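Local coordinates for filamentation induced by cAMP protein Fic (Desulfovibrio alaskensis, PDB 4RGL) that is of unassigned function but belongs to the Fic/DOC family, joining a helical Fic core to a C-terminal domain of the helix-turn-helix clan, at residues N20-I25 and F243-L248; A93-M98 and G193-T198; R126-G131 and H142-A147; E310-T315 and Q325-T330. All coordinates share one frame; numbering follows the deposited sequence.

Contact 1: residues N20-I25 and F243-L248; sequences NLVAEI and FMLGAL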
loop_
_atom_site.group_PDB
_atom_site.type_symbol
_atom_site.label_atom_id
_atom_site.label_comp_id
_atom_site.label_asym_id
_atom_site.label_seq_id
_atom_site.Cartn_x
_atom_site.Cartn_y
_atom_site.Cartn_z
ATOM N N ASN A 20 16.061 14.596 -12.724
ATOM C CA ASN A 20 15.560 13.648 -13.723
ATOM C C ASN A 20 14.544 12.676 -13.094
ATOM O O ASN A 20 13.546 12.322 -13.736
ATOM C CB ASN A 20 16.716 12.874 -14.366
ATOM C CG ASN A 20 17.393 13.626 -15.490
ATOM O OD1 ASN A 20 17.068 13.450 -16.669
ATOM N ND2 ASN A 20 18.329 14.498 -15.150
ATOM N N LEU A 21 14.771 12.285 -11.826
ATOM C CA LEU A 21 13.841 11.400 -11.109
ATOM C C LEU A 21 12.565 12.148 -10.743
ATOM O O LEU A 21 11.475 11.611 -10.914
ATOM C CB LEU A 21 14.498 10.813 -9.855
ATOM C CG LEU A 21 15.536 9.713 -10.109
ATOM C CD1 LEU A 21 16.350 9.441 -8.876
ATOM C CD2 LEU A 21 14.870 8.427 -10.614
ATOM N N VAL A 22 12.697 13.430 -10.329
ATOM C CA VAL A 22 11.542 14.279 -10.015
ATOM C C VAL A 22 10.713 14.504 -11.293
ATOM O O VAL A 22 9.489 14.370 -11.264
ATOM C CB VAL A 22 11.986 15.629 -9.373
ATOM C CG1 VAL A 22 10.809 16.591 -9.242
ATOM C CG2 VAL A 22 12.646 15.396 -8.016
ATOM N N ALA A 23 11.394 14.750 -12.426
ATOM C CA ALA A 23 10.736 14.945 -13.710
ATOM C C ALA A 23 9.967 13.703 -14.126
ATOM O O ALA A 23 8.824 13.811 -14.580
ATOM C CB ALA A 23 11.761 15.301 -14.772
ATOM N N GLU A 24 10.580 12.512 -13.970
ATOM C CA GLU A 24 9.937 11.276 -14.388
ATOM C C GLU A 24 8.757 10.936 -13.452
ATOM O O GLU A 24 7.651 10.685 -13.937
ATOM C CB GLU A 24 10.946 10.115 -14.445
ATOM C CG GLU A 24 10.389 8.869 -15.138
ATOM C CD GLU A 24 11.368 7.718 -15.293
ATOM O OE1 GLU A 24 12.593 7.950 -15.151
ATOM O OE2 GLU A 24 10.909 6.582 -15.563
ATOM N N ILE A 25 8.978 11.004 -12.101
ATOM C CA ILE A 25 7.909 10.750 -11.120
ATOM C C ILE A 25 6.735 11.693 -11.387
ATOM O O ILE A 25 5.604 11.236 -11.551
ATOM C CB ILE A 25 8.429 10.891 -9.655
ATOM C CG1 ILE A 25 9.501 9.809 -9.337
ATOM C CG2 ILE A 25 7.265 10.822 -8.658
ATOM C CD1 ILE A 25 10.233 10.014 -8.007
ATOM N N PHE A 243 18.363 6.890 -4.186
ATOM C CA PHE A 243 17.856 5.528 -4.026
ATOM C C PHE A 243 16.357 5.532 -3.830
ATOM O O PHE A 243 15.650 4.776 -4.502
ATOM C CB PHE A 243 18.538 4.817 -2.838
ATOM C CG PHE A 243 18.077 3.385 -2.637
ATOM C CD1 PHE A 243 18.715 2.332 -3.288
ATOM C CD2 PHE A 243 16.980 3.094 -1.827
ATOM C CE1 PHE A 243 18.271 1.014 -3.123
ATOM C CE2 PHE A 243 16.524 1.780 -1.685
ATOM C CZ PHE A 243 17.176 0.748 -2.330
HETATM N N MSE A 244 15.860 6.364 -2.885
HETATM C CA MSE A 244 14.443 6.394 -2.551
HETATM C C MSE A 244 13.603 6.917 -3.725
HETATM O O MSE A 244 12.606 6.284 -4.081
HETATM C CB MSE A 244 14.197 7.237 -1.308
HETATM C CG MSE A 244 12.838 6.967 -0.662
HETATM SE SE MSE A 244 12.578 5.070 -0.233
HETATM C CE MSE A 244 14.132 4.801 0.882
ATOM N N LEU A 245 14.021 8.059 -4.356
ATOM C CA LEU A 245 13.310 8.585 -5.537
ATOM C C LEU A 245 13.329 7.564 -6.662
ATOM O O LEU A 245 12.358 7.454 -7.414
ATOM C CB LEU A 245 13.916 9.917 -6.019
ATOM C CG LEU A 245 13.689 11.135 -5.108
ATOM C CD1 LEU A 245 14.401 12.354 -5.657
ATOM C CD2 LEU A 245 12.207 11.431 -4.937
ATOM N N GLY A 246 14.411 6.782 -6.734
ATOM C CA GLY A 246 14.525 5.691 -7.689
ATOM C C GLY A 246 13.510 4.603 -7.415
ATOM O O GLY A 246 12.733 4.234 -8.304
ATOM N N ALA A 247 13.434 4.155 -6.136
ATOM C CA ALA A 247 12.463 3.149 -5.701
ATOM C C ALA A 247 11.026 3.638 -5.925
ATOM O O ALA A 247 10.195 2.886 -6.448
ATOM C CB ALA A 247 12.680 2.814 -4.232
ATOM N N LEU A 248 10.748 4.925 -5.574
ATOM C CA LEU A 248 9.421 5.535 -5.745
ATOM C C LEU A 248 9.026 5.575 -7.204
ATOM O O LEU A 248 7.890 5.239 -7.539
ATOM C CB LEU A 248 9.402 6.947 -5.155
ATOM C CG LEU A 248 9.311 7.012 -3.635
ATOM C CD1 LEU A 248 9.813 8.333 -3.117
ATOM C CD2 LEU A 248 7.895 6.745 -3.165
#

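Contact 2: residues A93-M98 and G193-T198; sequences ATYEAM and GRLWQT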
loop_
_atom_site.group_PDB
_atom_site.type_symbol
_atom_site.label_atom_id
_atom_site.label_comp_id
_atom_site.label_asym_id
_atom_site.label_seq_id
_atom_site.Cartn_x
_atom_site.Cartn_y
_atom_site.Cartn_z
ATOM N N ALA A 93 -4.353 -0.365 11.605
ATOM C CA ALA A 93 -5.051 0.672 12.349
ATOM C C ALA A 93 -4.332 2.029 12.223
ATOM O O ALA A 93 -4.989 3.071 12.107
ATOM C CB ALA A 93 -5.162 0.274 13.809
ATOM N N THR A 94 -2.981 2.005 12.193
ATOM C CA THR A 94 -2.161 3.216 12.147
ATOM C C THR A 94 -2.269 3.898 10.767
ATOM O O THR A 94 -2.499 5.108 10.699
ATOM C CB THR A 94 -0.699 2.874 12.486
ATOM O OG1 THR A 94 -0.674 2.089 13.676
ATOM C CG2 THR A 94 0.163 4.111 12.665
ATOM N N TYR A 95 -2.110 3.120 9.668
ATOM C CA TYR A 95 -2.161 3.678 8.304
ATOM C C TYR A 95 -3.559 4.227 7.969
ATOM O O TYR A 95 -3.669 5.193 7.215
ATOM C CB TYR A 95 -1.746 2.625 7.264
ATOM C CG TYR A 95 -0.246 2.479 7.115
ATOM C CD1 TYR A 95 0.479 1.637 7.955
ATOM C CD2 TYR A 95 0.443 3.141 6.101
ATOM C CE1 TYR A 95 1.863 1.496 7.821
ATOM C CE2 TYR A 95 1.824 2.992 5.944
ATOM C CZ TYR A 95 2.532 2.179 6.816
ATOM O OH TYR A 95 3.892 2.047 6.688
ATOM N N GLU A 96 -4.623 3.634 8.548
ATOM C CA GLU A 96 -5.989 4.092 8.276
ATOM C C GLU A 96 -6.276 5.439 8.971
ATOM O O GLU A 96 -7.259 6.097 8.637
ATOM C CB GLU A 96 -7.026 3.035 8.712
ATOM C CG GLU A 96 -6.991 1.756 7.882
ATOM C CD GLU A 96 -7.180 1.947 6.387
ATOM O OE1 GLU A 96 -8.212 2.532 5.984
ATOM O OE2 GLU A 96 -6.336 1.434 5.616
ATOM N N ALA A 97 -5.391 5.870 9.883
ATOM C CA ALA A 97 -5.597 7.112 10.635
ATOM C C ALA A 97 -4.687 8.267 10.116
ATOM O O ALA A 97 -4.564 9.299 10.785
ATOM C CB ALA A 97 -5.334 6.869 12.114
HETATM N N MSE A 98 -4.124 8.122 8.891
HETATM C CA MSE A 98 -3.212 9.133 8.326
HETATM C C MSE A 98 -3.934 10.431 8.016
HETATM O O MSE A 98 -3.313 11.495 8.052
HETATM C CB MSE A 98 -2.537 8.614 7.062
HETATM C CG MSE A 98 -1.594 7.457 7.315
HETATM SE SE MSE A 98 -0.570 7.002 5.744
HETATM C CE MSE A 98 0.560 8.252 5.812
ATOM N N GLY A 193 9.495 5.427 10.125
ATOM C CA GLY A 193 10.180 6.103 9.034
ATOM C C GLY A 193 9.418 5.994 7.732
ATOM O O GLY A 193 9.094 7.012 7.107
ATOM N N ARG A 194 9.030 4.748 7.359
ATOM C CA ARG A 194 8.270 4.481 6.132
ATOM C C ARG A 194 6.873 5.072 6.218
ATOM O O ARG A 194 6.354 5.570 5.212
ATOM C CB ARG A 194 8.191 2.980 5.869
ATOM C CG ARG A 194 9.546 2.363 5.702
ATOM C CD ARG A 194 9.494 0.879 5.589
ATOM N NE ARG A 194 10.754 0.296 6.029
ATOM C CZ ARG A 194 10.929 -0.268 7.213
ATOM N NH1 ARG A 194 9.894 -0.483 8.008
ATOM N NH2 ARG A 194 12.121 -0.717 7.569
ATOM N N LEU A 195 6.267 5.056 7.426
ATOM C CA LEU A 195 4.943 5.625 7.624
ATOM C C LEU A 195 4.956 7.118 7.370
ATOM O O LEU A 195 4.112 7.625 6.625
ATOM C CB LEU A 195 4.432 5.334 9.044
ATOM C CG LEU A 195 3.098 6.025 9.429
ATOM C CD1 LEU A 195 1.925 5.458 8.622
ATOM C CD2 LEU A 195 2.830 5.894 10.900
ATOM N N TRP A 196 5.925 7.835 7.969
ATOM C CA TRP A 196 5.959 9.283 7.875
ATOM C C TRP A 196 6.367 9.736 6.469
ATOM O O TRP A 196 5.863 10.754 5.997
ATOM C CB TRP A 196 6.886 9.881 8.933
ATOM C CG TRP A 196 6.221 10.945 9.759
ATOM C CD1 TRP A 196 6.537 12.270 9.794
ATOM C CD2 TRP A 196 4.992 10.809 10.487
ATOM N NE1 TRP A 196 5.656 12.944 10.606
ATOM C CE2 TRP A 196 4.670 12.081 11.007
ATOM C CE3 TRP A 196 4.141 9.724 10.776
ATOM C CZ2 TRP A 196 3.552 12.295 11.816
ATOM C CZ3 TRP A 196 3.014 9.947 11.544
ATOM C CH2 TRP A 196 2.735 11.212 12.069
ATOM N N GLN A 197 7.171 8.924 5.753
ATOM C CA GLN A 197 7.476 9.231 4.358
ATOM C C GLN A 197 6.189 9.171 3.510
ATOM O O GLN A 197 5.917 10.093 2.742
ATOM C CB GLN A 197 8.539 8.287 3.798
ATOM C CG GLN A 197 8.833 8.550 2.321
ATOM C CD GLN A 197 9.895 7.657 1.778
ATOM O OE1 GLN A 197 11.034 7.655 2.246
ATOM N NE2 GLN A 197 9.596 7.009 0.662
ATOM N N THR A 198 5.347 8.138 3.743
ATOM C CA THR A 198 4.045 8.012 3.082
ATOM C C THR A 198 3.141 9.209 3.448
ATOM O O THR A 198 2.387 9.693 2.600
ATOM C CB THR A 198 3.378 6.673 3.466
ATOM O OG1 THR A 198 4.284 5.601 3.202
ATOM C CG2 THR A 198 2.076 6.440 2.724
#

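Contact 3: residues R126-G131 and H142-A147; sequences RYRSGG and HMAPPA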
loop_
_atom_site.group_PDB
_atom_site.type_symbol
_atom_site.label_atom_id
_atom_site.label_comp_id
_atom_site.label_asym_id
_atom_site.label_seq_id
_atom_site.Cartn_x
_atom_site.Cartn_y
_atom_site.Cartn_z
ATOM N N ARG A 126 5.766 8.392 22.908
ATOM C CA ARG A 126 6.761 9.260 23.544
ATOM C C ARG A 126 8.147 8.848 23.116
ATOM O O ARG A 126 8.343 7.708 22.677
ATOM C CB ARG A 126 6.633 9.215 25.091
ATOM C CG ARG A 126 6.662 7.805 25.677
ATOM C CD ARG A 126 6.400 7.814 27.171
ATOM N NE ARG A 126 6.109 6.472 27.680
ATOM C CZ ARG A 126 4.885 5.946 27.725
ATOM N NH1 ARG A 126 3.838 6.646 27.297
ATOM N NH2 ARG A 126 4.699 4.720 28.196
ATOM N N TYR A 127 9.117 9.754 23.227
ATOM C CA TYR A 127 10.483 9.437 22.842
ATOM C C TYR A 127 11.151 8.579 23.907
ATOM O O TYR A 127 10.735 8.599 25.072
ATOM C CB TYR A 127 11.297 10.717 22.584
ATOM C CG TYR A 127 10.725 11.582 21.478
ATOM C CD1 TYR A 127 10.270 11.017 20.286
ATOM C CD2 TYR A 127 10.754 12.971 21.566
ATOM C CE1 TYR A 127 9.778 11.809 19.250
ATOM C CE2 TYR A 127 10.273 13.775 20.532
ATOM C CZ TYR A 127 9.789 13.190 19.373
ATOM O OH TYR A 127 9.303 13.978 18.355
ATOM N N ARG A 128 12.133 7.764 23.495
ATOM C CA ARG A 128 12.858 6.861 24.391
ATOM C C ARG A 128 13.540 7.629 25.523
ATOM O O ARG A 128 14.039 8.742 25.311
ATOM C CB ARG A 128 13.895 6.051 23.606
ATOM C CG ARG A 128 14.808 6.910 22.759
ATOM C CD ARG A 128 15.704 6.083 21.898
ATOM N NE ARG A 128 16.430 6.904 20.930
ATOM C CZ ARG A 128 17.617 7.450 21.162
ATOM N NH1 ARG A 128 18.215 7.282 22.336
ATOM N NH2 ARG A 128 18.213 8.175 20.228
ATOM N N SER A 129 13.542 7.048 26.728
ATOM C CA SER A 129 14.181 7.660 27.887
ATOM C C SER A 129 15.653 7.277 27.951
ATOM O O SER A 129 16.436 7.927 28.661
ATOM C CB SER A 129 13.473 7.239 29.170
ATOM O OG SER A 129 13.493 5.830 29.325
ATOM N N GLY A 130 16.025 6.240 27.200
ATOM C CA GLY A 130 17.388 5.745 27.177
ATOM C C GLY A 130 17.945 5.566 25.785
ATOM O O GLY A 130 17.327 5.985 24.796
ATOM N N GLY A 131 19.131 4.973 25.708
ATOM C CA GLY A 131 19.792 4.703 24.444
ATOM C C GLY A 131 19.150 3.567 23.680
ATOM O O GLY A 131 18.381 2.783 24.248
ATOM N N HIS A 142 25.343 -0.022 15.921
ATOM C CA HIS A 142 25.904 1.155 16.580
ATOM C C HIS A 142 24.800 1.872 17.360
ATOM O O HIS A 142 23.615 1.578 17.160
ATOM C CB HIS A 142 26.580 2.099 15.563
ATOM C CG HIS A 142 25.628 2.761 14.629
ATOM N ND1 HIS A 142 25.180 2.124 13.488
ATOM C CD2 HIS A 142 25.079 3.996 14.686
ATOM C CE1 HIS A 142 24.358 2.978 12.900
ATOM N NE2 HIS A 142 24.274 4.123 13.581
HETATM N N MSE A 143 25.177 2.753 18.292
HETATM C CA MSE A 143 24.203 3.402 19.165
HETATM C C MSE A 143 23.652 4.675 18.535
HETATM O O MSE A 143 24.394 5.414 17.882
HETATM C CB MSE A 143 24.828 3.723 20.537
HETATM C CG MSE A 143 25.493 2.522 21.199
HETATM SE SE MSE A 143 24.346 0.953 21.304
HETATM C CE MSE A 143 22.931 1.671 22.414
ATOM N N ALA A 144 22.350 4.954 18.765
ATOM C CA ALA A 144 21.707 6.196 18.316
ATOM C C ALA A 144 22.101 7.373 19.237
ATOM O O ALA A 144 22.709 7.152 20.285
ATOM C CB ALA A 144 20.191 6.022 18.299
ATOM N N PRO A 145 21.757 8.637 18.880
ATOM C CA PRO A 145 22.114 9.766 19.769
ATOM C C PRO A 145 21.512 9.610 21.186
ATOM O O PRO A 145 20.460 8.981 21.351
ATOM C CB PRO A 145 21.522 10.984 19.046
ATOM C CG PRO A 145 21.397 10.563 17.624
ATOM C CD PRO A 145 21.080 9.105 17.652
ATOM N N PRO A 146 22.164 10.186 22.233
ATOM C CA PRO A 146 21.600 10.076 23.591
ATOM C C PRO A 146 20.143 10.544 23.643
ATOM O O PRO A 146 19.752 11.440 22.894
ATOM C CB PRO A 146 22.508 10.980 24.424
ATOM C CG PRO A 146 23.784 11.013 23.688
ATOM C CD PRO A 146 23.425 10.954 22.233
ATOM N N ALA A 147 19.339 9.936 24.534
ATOM C CA ALA A 147 17.902 10.216 24.637
ATOM C C ALA A 147 17.613 11.708 24.928
ATOM O O ALA A 147 16.583 12.222 24.491
ATOM C CB ALA A 147 17.287 9.358 25.714
#

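Contact 4: residues E310-T315 and Q325-T330; sequences EWIERT and QRYRLT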
loop_
_atom_site.group_PDB
_atom_site.type_symbol
_atom_site.label_atom_id
_atom_site.label_comp_id
_atom_site.label_asym_id
_atom_site.label_seq_id
_atom_site.Cartn_x
_atom_site.Cartn_y
_atom_site.Cartn_z
ATOM N N GLU A 310 -20.239 -12.982 -24.472
ATOM C CA GLU A 310 -19.542 -14.280 -24.356
ATOM C C GLU A 310 -19.295 -14.682 -22.866
ATOM O O GLU A 310 -18.191 -15.115 -22.518
ATOM C CB GLU A 310 -18.204 -14.255 -25.129
ATOM C CG GLU A 310 -18.373 -14.097 -26.633
ATOM C CD GLU A 310 -17.072 -13.950 -27.404
ATOM O OE1 GLU A 310 -16.196 -13.177 -26.951
ATOM O OE2 GLU A 310 -16.978 -14.518 -28.514
ATOM N N TRP A 311 -20.345 -14.605 -22.023
ATOM C CA TRP A 311 -20.268 -15.078 -20.630
ATOM C C TRP A 311 -20.898 -16.456 -20.501
ATOM O O TRP A 311 -20.516 -17.233 -19.626
ATOM C CB TRP A 311 -20.961 -14.092 -19.671
ATOM C CG TRP A 311 -20.326 -12.740 -19.620
ATOM C CD1 TRP A 311 -20.820 -11.580 -20.140
ATOM C CD2 TRP A 311 -19.048 -12.415 -19.056
ATOM N NE1 TRP A 311 -19.945 -10.545 -19.902
ATOM C CE2 TRP A 311 -18.838 -11.034 -19.260
ATOM C CE3 TRP A 311 -18.051 -13.164 -18.401
ATOM C CZ2 TRP A 311 -17.685 -10.378 -18.811
ATOM C CZ3 TRP A 311 -16.903 -12.515 -17.971
ATOM C CH2 TRP A 311 -16.729 -11.139 -18.173
ATOM N N ILE A 312 -21.894 -16.751 -21.364
ATOM C CA ILE A 312 -22.643 -18.006 -21.327
ATOM C C ILE A 312 -22.708 -18.627 -22.750
ATOM O O ILE A 312 -22.710 -17.893 -23.745
ATOM C CB ILE A 312 -24.083 -17.749 -20.737
ATOM C CG1 ILE A 312 -24.782 -19.054 -20.346
ATOM C CG2 ILE A 312 -24.953 -16.893 -21.680
ATOM C CD1 ILE A 312 -24.306 -19.640 -19.079
ATOM N N GLU A 313 -22.738 -19.973 -22.838
ATOM C CA GLU A 313 -22.863 -20.660 -24.131
ATOM C C GLU A 313 -24.028 -21.674 -24.099
ATOM O O GLU A 313 -24.527 -22.010 -23.022
ATOM C CB GLU A 313 -21.542 -21.363 -24.524
ATOM C CG GLU A 313 -21.155 -22.525 -23.617
ATOM C CD GLU A 313 -19.890 -23.253 -24.035
ATOM O OE1 GLU A 313 -19.712 -23.487 -25.253
ATOM O OE2 GLU A 313 -19.122 -23.667 -23.137
ATOM N N ARG A 314 -24.456 -22.149 -25.281
ATOM C CA ARG A 314 -25.567 -23.090 -25.394
ATOM C C ARG A 314 -25.079 -24.535 -25.328
ATOM O O ARG A 314 -24.040 -24.867 -25.906
ATOM C CB ARG A 314 -26.338 -22.856 -26.698
ATOM C CG ARG A 314 -27.206 -21.613 -26.664
ATOM C CD ARG A 314 -27.715 -21.250 -28.036
ATOM N NE ARG A 314 -28.661 -20.138 -27.984
ATOM C CZ ARG A 314 -29.040 -19.440 -29.048
ATOM N NH1 ARG A 314 -28.494 -19.679 -30.234
ATOM N NH2 ARG A 314 -29.915 -18.452 -28.923
ATOM N N THR A 315 -25.848 -25.405 -24.638
ATOM C CA THR A 315 -25.549 -26.837 -24.548
ATOM C C THR A 315 -25.786 -27.493 -25.918
ATOM O O THR A 315 -25.114 -28.468 -26.268
ATOM C CB THR A 315 -26.410 -27.488 -23.442
ATOM O OG1 THR A 315 -26.244 -26.750 -22.231
ATOM C CG2 THR A 315 -26.058 -28.956 -23.208
ATOM N N GLN A 325 -33.282 -26.507 -24.808
ATOM C CA GLN A 325 -32.099 -25.645 -24.745
ATOM C C GLN A 325 -31.699 -25.354 -23.291
ATOM O O GLN A 325 -32.541 -24.948 -22.484
ATOM C CB GLN A 325 -32.356 -24.319 -25.502
ATOM C CG GLN A 325 -31.119 -23.416 -25.629
ATOM C CD GLN A 325 -30.084 -24.000 -26.559
ATOM O OE1 GLN A 325 -29.160 -24.706 -26.141
ATOM N NE2 GLN A 325 -30.217 -23.714 -27.845
ATOM N N ARG A 326 -30.409 -25.569 -22.963
ATOM C CA ARG A 326 -29.860 -25.272 -21.635
ATOM C C ARG A 326 -28.586 -24.424 -21.788
ATOM O O ARG A 326 -28.118 -24.228 -22.913
ATOM C CB ARG A 326 -29.577 -26.571 -20.853
ATOM C CG ARG A 326 -30.803 -27.500 -20.762
ATOM C CD ARG A 326 -30.560 -28.689 -19.863
ATOM N NE ARG A 326 -30.523 -28.303 -18.455
ATOM C CZ ARG A 326 -31.587 -28.308 -17.657
ATOM N NH1 ARG A 326 -32.771 -28.700 -18.119
ATOM N NH2 ARG A 326 -31.474 -27.940 -16.388
ATOM N N TYR A 327 -28.072 -23.846 -20.675
ATOM C CA TYR A 327 -26.950 -22.902 -20.760
ATOM C C TYR A 327 -25.849 -23.212 -19.713
ATOM O O TYR A 327 -26.151 -23.426 -18.536
ATOM C CB TYR A 327 -27.456 -21.455 -20.584
ATOM C CG TYR A 327 -28.510 -21.060 -21.600
ATOM C CD1 TYR A 327 -28.149 -20.558 -22.847
ATOM C CD2 TYR A 327 -29.865 -21.229 -21.331
ATOM C CE1 TYR A 327 -29.113 -20.232 -23.802
ATOM C CE2 TYR A 327 -30.837 -20.915 -22.281
ATOM C CZ TYR A 327 -30.457 -20.410 -23.514
ATOM O OH TYR A 327 -31.410 -20.090 -24.450
ATOM N N ARG A 328 -24.562 -23.192 -20.155
ATOM C CA ARG A 328 -23.388 -23.442 -19.290
ATOM C C ARG A 328 -22.340 -22.310 -19.456
ATOM O O ARG A 328 -22.203 -21.753 -20.546
ATOM C CB ARG A 328 -22.757 -24.823 -19.605
ATOM C CG ARG A 328 -22.514 -25.071 -21.100
ATOM C CD ARG A 328 -22.101 -26.503 -21.375
ATOM N NE ARG A 328 -22.178 -26.824 -22.802
ATOM C CZ ARG A 328 -21.150 -26.733 -23.639
ATOM N NH1 ARG A 328 -19.955 -26.368 -23.194
ATOM N NH2 ARG A 328 -21.303 -27.032 -24.922
ATOM N N LEU A 329 -21.650 -21.935 -18.348
ATOM C CA LEU A 329 -20.690 -20.812 -18.353
ATOM C C LEU A 329 -19.409 -21.142 -19.161
ATOM O O LEU A 329 -19.051 -22.314 -19.315
ATOM C CB LEU A 329 -20.302 -20.419 -16.906
ATOM C CG LEU A 329 -21.394 -19.716 -16.073
ATOM C CD1 LEU A 329 -20.957 -19.551 -14.642
ATOM C CD2 LEU A 329 -21.750 -18.364 -16.660
ATOM N N THR A 330 -18.710 -20.084 -19.650
ATOM C CA THR A 330 -17.441 -20.216 -20.383
ATOM C C THR A 330 -16.290 -19.619 -19.543
ATOM O O THR A 330 -15.829 -20.248 -18.586
ATOM C CB THR A 330 -17.544 -19.535 -21.772
ATOM O OG1 THR A 330 -18.004 -18.189 -21.603
ATOM C CG2 THR A 330 -18.460 -20.273 -22.710
#

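Contact 1: residues N20-I25 and F243-L248
Leu248 meets Ile25 across this helix pair and also gives its shortest polar bond, 2.7 Å from Leu248 N to Met244 O. Ile25 answers with Ile25 N to Leu21 O at 2.8 Å. Each bond lies within its own helix. Between residues 20-25 of helix 16-32 and residues 243-248 of helix 238-257 the contact is aliphatic. The two short segments run nearly parallel, with axes 9.7 Å apart and 21° between their directions.

Leu245 is the centre of the contact. It takes Leu21 and Ile25, one helical turn apart on the facing helix. Leu21 approaches its base: Leu21 CD1 lies 3.8 Å from Leu245 CB, and its second methyl is turned to the backbone of Gly246. Leu21 CG stands beside its own backbone N, anti to the carbonyl carbon (chi1 -74°), and the two methyls extend from there. Ile25 crosses Leu245 at about a right angle. Its terminal methyl does the touching, with Ile25 CD1 3.9 Å from Leu245 CD2. The same CD1 lies against Leu245 O and reaches the CB of Leu248. At the flank, Val22 CG2 is 4.2 Å from Leu245 CD1.

Leu169 of helix 168-182 touches both Ile25 and Leu245, so a third helix closes this seam. Charge stays beside it: Glu24 forms a salt bridge with Arg253, further along helix 238-257 and outside the two segments. The chemistry implies an association of the segments that rests on methyl and methylene packing, with the Glu24-Arg253 pair as a polar tie farther along.

Contact 2: residues A93-M98 and G193-T198
Leu195 and Tyr95 form the centre of this buried contact in the helical Fic fold. Leu195 lies on helix 189-202, which starts within the Fic signature HPFADGNGR. Its CD1 sits over the centre of the Tyr95 ring, 3.6 Å from the centroid and 11° off the ring normal, a CH-pi contact. The other branch, Leu195 CD2, meets Thr94 CG2 at 3.7 Å. Selenomethionine Met98, the last residue of a type I turn from Tyr95, meets Leu195 and Thr198. Its SE is 4.1 Å from Leu195 CD1, and a bend at chi3 (78°) sets Met98 CE 3.9 Å from Thr198 CG2.

The next shell fixes these groups. Thr198 OG1 donates to Arg194 O at 2.9 Å, and Thr198 N reaches the same oxygen from the opposite face of its plane. Thr94 OG1 bonds to Asn90 O in its own helix. Tyr95 also touches Arg49, Thr52 and Ser56 of helix 42-59.

The end of that helix carries a sequence that fits the (S/T)xxxE(G/N) motif of Fic proteins, with Ser56 and Glu60 at its fixed positions, so it is probably an inhibitory motif of this kind. Consistent with this, Arg194 NH1 is hydrogen-bonded to Ser56 OG, and Arg194 NH2 forms a salt bridge with Glu60 OE2.

Contact 3: residues R126-G131 and H142-A147
Arg128 reaches across to Pro145 and grips its carbonyl oxygen end-on with two nitrogens. Arg128 NH2 donates to Pro145 O at 2.6 Å with an N-H...O angle of 155°. Arg128 NH1 donates to the same Pro145 O at 3.0 Å in a more bent bond. The oxygen lies in the guanidinium plane.

The other donors are also used. Arg128 NH1 bonds to Gly130 O at 2.9 Å, nearly straight at 161°, which folds the loop back on its own arginine. Outside the two segments, NH2 bonds to Ile182 O and NE to His183 O. All three nitrogens are therefore satisfied, and four backbone carbonyls fix the rotation of the group. Their dipoles probably offset the charge of this buried side chain. Ser129 OG turns elsewhere, to Glu123.

Two alanine methyls lie against polar atoms of the loop. Ala144 CB is 3.5 Å from Arg128 NH2. Ala147 CB lies against the loop backbone, 3.3 Å from Arg128 O and 3.4 Å from Ser129 O.

The contact closes the base of the two-stranded hairpin 133-134/142-143, which probably corresponds to the flap of Fic proteins. Arg128 shares a backbone bond with Pro184, at the start of the Fic signature. Beside it, helix 150-163 receives Arg128 on Val150 and Pro145 on Leu153.

Contact 4: residues E310-T315 and Q325-T330
Glu313 and Arg328 are the hydrogen-bonded pair of this antiparallel hairpin, strands 312-314 and 326-329. Glu313 N donates to Arg328 O at 3.0 Å, and Arg328 N returns to Glu313 O at 3.1 Å. Thr315 N extends the ladder to Arg326 O, also at 3.1 Å. At the other end Thr330 N makes a weak bond to Trp311 O.

One salt bridge crosses, Glu313 OE2 to Arg328 NH1 at 2.8 Å. In both side chains CG stands between the backbone N and the carbonyl carbon (chi1 67° and 49°), which brings Glu313 CG to 3.8 Å from Arg328 CG. The carboxylate and guanidinium planes are 44° apart, and Glu313 CG lies over one guanidinium face near its rim.

Apolar contacts are on the other face of the sheet. Ile312 CG1 meets Tyr327 CB at 3.6 Å, and Ile312 CD1 meets Leu329 CD2 at 3.7 Å. The stem of Arg314 runs beside Tyr327, with Arg314 CG 3.7 Å from Tyr327 CE1. Arg314 also crosses Gln325, whose NE2 bonds to Pro320 O.

Ile312, Tyr327 and Leu329 all touch Ile276 of helix 267-276. The hairpin completes a three-stranded sheet with 281-282, as in a winged-helix domain. Its chemistry is two-sided. A largely apolar face, which Arg314 shares, packs on the helices. On the other face the Glu313-Arg328 salt bridge probably adds to the backbone bonds.

Contacts 1, 2 and 3 belong to the main helical body, and contact 4 to the separate C-terminal domain. Contact 3 is nested along the chain inside contact 2, and contact 2 inside contact 1. Contacts 1 and 2 touch directly, with Met244 CG 3.5 Å from Gln197 OE1, so helix 189-202 meets helix 238-257 as well as the end of helix 82-95. Contact 3 comes within about 9 Å of contact 2 at the nearest atoms. The Fic signature touches contact 3 near its start and leads into helix 189-202. An unidentified ligand, probably from the crystallisation liquor, lies about 5 Å from the Arg194 side chain. Contact 4 stays about 29 Å from contact 2 at the nearest atoms.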